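Local coordinates for single-stranded DNA-binding protein 1 (Streptomyces coelicolor, PDB 4DAM), which binds single-stranded DNA through its OB-fold domain as a homotetramer and may take part in chromosome segregation during sporulation, at the interface of chains A and B. Numbering follows the deposited sequence. Chains: chain A/B, Single-stranded DNA-binding protein 1.

The interface of chains A and B. Residues chain A 90, 113-116; chain B 19, 21, 88, 118, 120.
The carboxylate of B:Asp118 reaches chain A through water 1, which lies 2.7 Å from its OD2 and 2.9 Å from the backbone O of A:Val113. Its other oxygen, OD1, accepts the backbone N-H of B:Ala120 at 3.0 Å; the bond is fairly straight (165° at the hydrogen) but arrives from above the carboxylate plane, 64° out of it. The two bonds, one to each oxygen, should restrain rotation of the group, whose CG stands anti to the backbone N (chi1 -173°). Held this way, it packs against the start of strand 114-117, with CG 4.0 Å from the methyl CB of A:Ala114. OD1 also faces the backbone N of A:Ile115, but at 3.5 Å this is a contact rather than a bond. An alanine in place of B:Asp118 would probably leave water 1 and the N-H of B:Ala120 without their carboxylate partner and open a gap beside CB of A:Ala114. Nearby, CB of B:Ala120 touches the carbonyl O of A:Val113. The apolar packing of the patch is built on strand 17-24 of chain B. CG2 of B:Val21 meets two chain A groups roughly at right angles: CB of A:Ala114 at 3.9 Å and the amide end of A:Gln90, whose nearest atom, NE2, packs closely at 3.2 Å without bonding. A:Gln90, extended beyond CG, crosses that valine obliquely and passes its chain over SG of B:Cys19, with CG 3.6 Å from SG. The two-fold axis repeats this patch with the chains exchanged, so its apolar packing and water bridge act twice in joining two OB-fold portions of the longer protein within the homotetramer.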
ATOM      1  N   GLN A  90       0.999  -9.595  -4.109  1.00 14.47           N
ATOM      2  CA  GLN A  90       0.186  -8.838  -3.153  1.00 15.45           C
ATOM      3  C   GLN A  90      -0.183  -9.757  -2.013  1.00 13.97           C
ATOM      4  O   GLN A  90      -0.611 -10.886  -2.230  1.00 14.33           O
ATOM      5  CB  GLN A  90      -1.081  -8.319  -3.796  1.00 18.20           C
ATOM      6  CG  GLN A  90      -1.790  -7.295  -2.932  1.00 22.64           C
ATOM      7  CD  GLN A  90      -3.297  -7.247  -3.169  1.00 33.63           C
ATOM      8  OE1 GLN A  90      -3.910  -6.189  -2.994  1.00 40.19           O
ATOM      9  NE2 GLN A  90      -3.897  -8.371  -3.582  1.00 32.55           N
ATOM     10  N   VAL A 113      -1.934 -13.201  -1.501  1.00 14.79           N
ATOM     11  CA  VAL A 113      -3.287 -13.238  -2.006  1.00 16.90           C
ATOM     12  C   VAL A 113      -3.315 -13.332  -3.543  1.00 16.02           C
ATOM     13  O   VAL A 113      -4.205 -13.957  -4.125  1.00 19.32           O
ATOM     14  CB  VAL A 113      -4.036 -11.955  -1.534  1.00 19.46           C
ATOM     15  CG1 VAL A 113      -5.392 -11.870  -2.176  1.00 29.07           C
ATOM     16  CG2 VAL A 113      -4.145 -11.955  -0.012  1.00 23.79           C
ATOM     17  N   ALA A 114      -2.334 -12.694  -4.178  1.00 15.60           N
ATOM     18  CA  ALA A 114      -2.231 -12.634  -5.636  1.00 15.69           C
ATOM     19  C   ALA A 114      -0.773 -12.678  -6.004  1.00 15.11           C
ATOM     20  O   ALA A 114       0.068 -12.077  -5.324  1.00 15.63           O
ATOM     21  CB  ALA A 114      -2.882 -11.348  -6.149  1.00 17.73           C
ATOM     22  N   ILE A 115      -0.458 -13.431  -7.054  1.00 15.62           N
ATOM     23  CA  ILE A 115       0.892 -13.474  -7.598  1.00 14.10           C
ATOM     24  C   ILE A 115       0.742 -13.518  -9.113  1.00 14.21           C
ATOM     25  O   ILE A 115      -0.119 -14.235  -9.636  1.00 15.11           O
ATOM     26  CB  ILE A 115       1.694 -14.740  -7.191  1.00 16.17           C
ATOM     27  CG1 ILE A 115       1.806 -14.876  -5.661  1.00 15.24           C
ATOM     28  CG2 ILE A 115       3.107 -14.690  -7.773  1.00 17.20           C
ATOM     29  CD1 ILE A 115       2.380 -16.202  -5.178  1.00 19.36           C
ATOM     30  N   GLY A 116       1.569 -12.768  -9.806  1.00 15.73           N
ATOM     31  CA  GLY A 116       1.579 -12.846 -11.278  1.00 15.83           C
ATOM     32  C   GLY A 116       2.960 -12.634 -11.827  1.00 15.78           C
ATOM     33  O   GLY A 116       3.774 -11.942 -11.225  1.00 14.53           O
TER
ATOM     34  N   CYS B  19      -2.430  -1.057  -5.318  1.00 17.11           N
ATOM     35  CA  CYS B  19      -2.330  -2.412  -5.862  1.00 20.26           C
ATOM     36  C   CYS B  19      -3.763  -2.914  -5.950  1.00 26.12           C
ATOM     37  O   CYS B  19      -4.514  -2.872  -4.961  1.00 27.02           O
ATOM     38  CB  CYS B  19      -1.498  -3.358  -5.009  0.50 26.79           C
ATOM     39  SG  CYS B  19      -1.545  -5.060  -5.743  0.56 32.41           S
ATOM     40  N   VAL B  21      -6.417  -5.888  -7.667  1.00 19.39           N
ATOM     41  CA  VAL B  21      -6.595  -7.185  -8.236  1.00 18.04           C
ATOM     42  C   VAL B  21      -7.988  -7.214  -8.847  1.00 17.47           C
ATOM     43  O   VAL B  21      -8.986  -7.105  -8.128  1.00 21.65           O
ATOM     44  CB  VAL B  21      -6.445  -8.262  -7.174  1.00 23.85           C
ATOM     45  CG1 VAL B  21      -6.663  -9.613  -7.804  1.00 28.65           C
ATOM     46  CG2 VAL B  21      -5.061  -8.165  -6.535  1.00 26.23           C
ATOM     47  N   VAL B  88      -3.322  -8.656 -11.680  1.00 14.83           N
ATOM     48  CA  VAL B  88      -2.849  -7.843 -10.562  0.58 15.32           C
ATOM     49  C   VAL B  88      -2.117  -6.659 -11.132  1.00 15.25           C
ATOM     50  O   VAL B  88      -1.269  -6.810 -12.022  1.00 15.21           O
ATOM     51  CB  VAL B  88      -1.985  -8.652  -9.590  0.58 17.02           C
ATOM     52  CG1 VAL B  88      -0.943  -9.486 -10.306  0.58 16.94           C
ATOM     53  CG2 VAL B  88      -1.344  -7.732  -8.539  0.58 16.56           C
ATOM     54  N   ASP B 118      -3.125 -13.026 -12.879  1.00 15.79           N
ATOM     55  CA  ASP B 118      -3.219 -13.481 -11.479  1.00 15.50           C
ATOM     56  C   ASP B 118      -3.316 -15.014 -11.416  1.00 17.30           C
ATOM     57  O   ASP B 118      -4.310 -15.594 -11.854  1.00 20.67           O
ATOM     58  CB  ASP B 118      -4.409 -12.838 -10.792  1.00 19.96           C
ATOM     59  CG  ASP B 118      -4.480 -13.127  -9.296  1.00 20.26           C
ATOM     60  OD1 ASP B 118      -3.555 -13.781  -8.732  1.00 20.78           O
ATOM     61  OD2 ASP B 118      -5.487 -12.667  -8.691  1.00 22.91           O
ATOM     62  N   ALA B 120      -3.822 -16.731  -8.871  1.00 17.20           N
ATOM     63  CA  ALA B 120      -4.824 -17.180  -7.901  1.00 20.41           C
ATOM     64  C   ALA B 120      -6.137 -17.614  -8.546  1.00 26.83           C
ATOM     65  O   ALA B 120      -6.916 -18.343  -7.937  1.00 33.06           O
ATOM     66  CB  ALA B 120      -5.059 -16.123  -6.834  1.00 21.08           C
TER
HETATM   67  O   HOH W   1      -6.050 -12.911  -6.033  1.00 23.14           O